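Local coordinates for protein glutathione S-transferase (Xanthomonas axonopodis pv. citri, PDB 6NV6) that probably conjugates glutathione to electrophilic substrates as a theta-class glutathione S-transferase of a plant pathogen, and binds glutathione, at residues Y79-A87 against R157-L165. Numbering follows the deposited sequence.
Sequences YAPALYPQA and RFAMGDIPL
L83 lays its CD2 methyl against the CE1 corner of the F158 ring, 3.5 Å between those two atoms, approaching at a slant. This is part of the interdomain packing of the GST fold: 79-87 belongs to the linker between helix 68-79, the last of the thioredoxin-like domain, and helix 88-118, while 157-165 runs from a loop into helix 163-174 of the all-helical domain. The other methyl of L83, CD1, comes within 4.1 Å of I163 CD1, the two side chains crossing at about a right angle, so the fork of the leucine reaches both the ring and I163. A76 and E24, on two helices of the thioredoxin-like domain, also touch L83. Beside this apolar patch the backbones join through one bond, M160 N to L83 O, 2.9 Å long. At 164° it is nearly straight, and it lies in the carbonyl plane on a lone pair. Each partner comes from a turn with its own bond, L83 N to A80 O (2.8 Å) on one side and D162 N to A159 O (3.0 Å) on the other; the D162 carboxylate takes hydrogen bonds from L153 N and W188 NE1 at OD2, and OD1 is hydrogen-bonded with S154 OG. M160 holds CG between its backbone N and carbonyl carbon (chi1 54°), which carries the chain past the L83 carbonyl to lie alongside Y84. There SD makes an oblique Met-aromatic contact, 5.1 Å from the Y84 ring centroid and 61° off its normal. P85 adds its CD, 4.1 Å from A159 CB, and its carbonyl accepts a hydrogen bond from R91 of helix 88-118. Bent at chi3, M160 brings its CE methyl to the edge of the Y84 ring, near the ring plane and 3.7 Å from CD2 of that tyrosine.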
# COMPACT_ATOMS: atom_id res chain seq x y z
N TYR A 79 4.06 16.87 -6.34
CA TYR A 79 3.32 17.61 -5.32
C TYR A 79 3.86 17.49 -3.91
O TYR A 79 3.53 18.35 -3.09
CB TYR A 79 1.84 17.19 -5.31
CG TYR A 79 1.13 17.52 -6.60
CD1 TYR A 79 0.87 18.83 -6.95
CD2 TYR A 79 0.75 16.52 -7.47
CE1 TYR A 79 0.23 19.14 -8.14
CE2 TYR A 79 0.11 16.81 -8.66
CZ TYR A 79 -0.15 18.13 -8.99
OH TYR A 79 -0.78 18.42 -10.18
N ALA A 80 4.63 16.47 -3.59
CA ALA A 80 5.11 16.26 -2.22
C ALA A 80 6.59 15.90 -2.27
O ALA A 80 6.96 14.74 -2.11
CB ALA A 80 4.29 15.18 -1.51
N PRO A 81 7.46 16.89 -2.50
CA PRO A 81 8.89 16.57 -2.65
C PRO A 81 9.52 16.07 -1.37
O PRO A 81 10.63 15.51 -1.42
CB PRO A 81 9.51 17.90 -3.09
CG PRO A 81 8.31 18.85 -3.31
CD PRO A 81 7.23 18.34 -2.44
N ALA A 82 8.86 16.26 -0.23
CA ALA A 82 9.31 15.62 1.01
C ALA A 82 9.27 14.10 0.88
O ALA A 82 9.99 13.40 1.61
CB ALA A 82 8.44 16.07 2.18
N LEU A 83 8.45 13.58 -0.03
CA LEU A 83 8.25 12.15 -0.19
C LEU A 83 9.08 11.53 -1.30
O LEU A 83 9.10 10.30 -1.41
CB LEU A 83 6.78 11.85 -0.46
CG LEU A 83 5.90 12.04 0.77
CD1 LEU A 83 4.63 11.24 0.63
CD2 LEU A 83 6.67 11.66 2.03
N TYR A 84 9.75 12.35 -2.11
CA TYR A 84 10.52 11.88 -3.25
C TYR A 84 11.98 12.20 -3.01
O TYR A 84 12.42 13.33 -3.27
CB TYR A 84 10.01 12.53 -4.54
CG TYR A 84 10.75 12.17 -5.81
CD1 TYR A 84 11.92 12.83 -6.17
CD2 TYR A 84 10.28 11.18 -6.67
CE1 TYR A 84 12.61 12.51 -7.32
CE2 TYR A 84 10.95 10.86 -7.84
CZ TYR A 84 12.12 11.53 -8.16
OH TYR A 84 12.81 11.24 -9.31
N PRO A 85 12.78 11.27 -2.47
CA PRO A 85 14.21 11.54 -2.26
C PRO A 85 14.90 11.91 -3.57
O PRO A 85 14.75 11.23 -4.59
CB PRO A 85 14.74 10.22 -1.70
CG PRO A 85 13.56 9.51 -1.16
CD PRO A 85 12.40 9.92 -2.02
N GLN A 86 15.66 13.01 -3.54
CA GLN A 86 16.23 13.54 -4.77
C GLN A 86 17.50 12.80 -5.19
O GLN A 86 17.76 12.67 -6.39
CB GLN A 86 16.48 15.04 -4.63
CG GLN A 86 15.23 15.90 -4.93
CD GLN A 86 14.95 16.09 -6.43
OE1 GLN A 86 15.44 15.34 -7.29
NE2 GLN A 86 14.13 17.09 -6.74
N ALA A 87 18.28 12.30 -4.25
CA ALA A 87 19.46 11.53 -4.64
C ALA A 87 19.06 10.14 -5.12
O ALA A 87 18.37 9.41 -4.38
CB ALA A 87 20.45 11.40 -3.49
N ARG A 157 13.96 8.07 6.94
CA ARG A 157 12.71 8.80 7.04
C ARG A 157 11.68 8.18 6.09
O ARG A 157 12.03 7.59 5.07
CB ARG A 157 12.90 10.29 6.72
N PHE A 158 10.41 8.31 6.47
CA PHE A 158 9.30 7.90 5.62
C PHE A 158 9.36 8.62 4.27
O PHE A 158 9.75 9.78 4.17
CB PHE A 158 7.99 8.19 6.36
CG PHE A 158 6.76 8.14 5.51
CD1 PHE A 158 6.34 9.26 4.82
CD2 PHE A 158 5.98 6.99 5.45
CE1 PHE A 158 5.18 9.22 4.05
CE2 PHE A 158 4.82 6.95 4.68
CZ PHE A 158 4.42 8.07 3.98
N ALA A 159 8.96 7.91 3.21
CA ALA A 159 8.87 8.50 1.87
C ALA A 159 7.99 7.58 1.02
O ALA A 159 7.40 6.62 1.52
CB ALA A 159 10.25 8.72 1.27
N MET A 160 7.91 7.88 -0.28
CA MET A 160 7.02 7.16 -1.19
C MET A 160 7.23 5.66 -1.15
O MET A 160 6.29 4.89 -1.39
CB MET A 160 7.24 7.67 -2.61
CG MET A 160 8.71 7.60 -3.04
SD MET A 160 8.97 7.91 -4.79
CE MET A 160 7.67 9.09 -5.01
N GLY A 161 8.46 5.22 -0.86
CA GLY A 161 8.78 3.81 -0.87
C GLY A 161 7.99 3.00 0.14
O GLY A 161 7.76 1.81 -0.06
N ASP A 162 7.54 3.64 1.22
CA ASP A 162 6.74 2.93 2.22
C ASP A 162 5.28 2.78 1.81
O ASP A 162 4.55 1.99 2.44
CB ASP A 162 6.81 3.66 3.56
CG ASP A 162 8.17 3.59 4.19
OD1 ASP A 162 9.06 4.40 3.81
OD2 ASP A 162 8.34 2.74 5.09
N ILE A 163 4.83 3.50 0.79
CA ILE A 163 3.41 3.66 0.54
C ILE A 163 2.78 2.40 -0.07
O ILE A 163 1.73 1.98 0.41
CB ILE A 163 3.18 4.90 -0.33
CG1 ILE A 163 3.39 6.15 0.52
CG2 ILE A 163 1.78 4.89 -0.95
CD1 ILE A 163 3.29 7.44 -0.27
N PRO A 164 3.37 1.75 -1.09
CA PRO A 164 2.69 0.56 -1.65
C PRO A 164 2.51 -0.57 -0.64
O PRO A 164 1.38 -1.03 -0.44
CB PRO A 164 3.60 0.16 -2.81
CG PRO A 164 4.27 1.42 -3.20
CD PRO A 164 4.50 2.17 -1.94
N LEU A 165 3.59 -1.02 0.02
CA LEU A 165 3.42 -2.05 1.04
C LEU A 165 2.62 -1.55 2.24
O LEU A 165 1.87 -2.32 2.85
CB LEU A 165 4.78 -2.57 1.50
CG LEU A 165 4.72 -3.78 2.44
CD1 LEU A 165 4.03 -4.97 1.76
CD2 LEU A 165 6.10 -4.17 2.91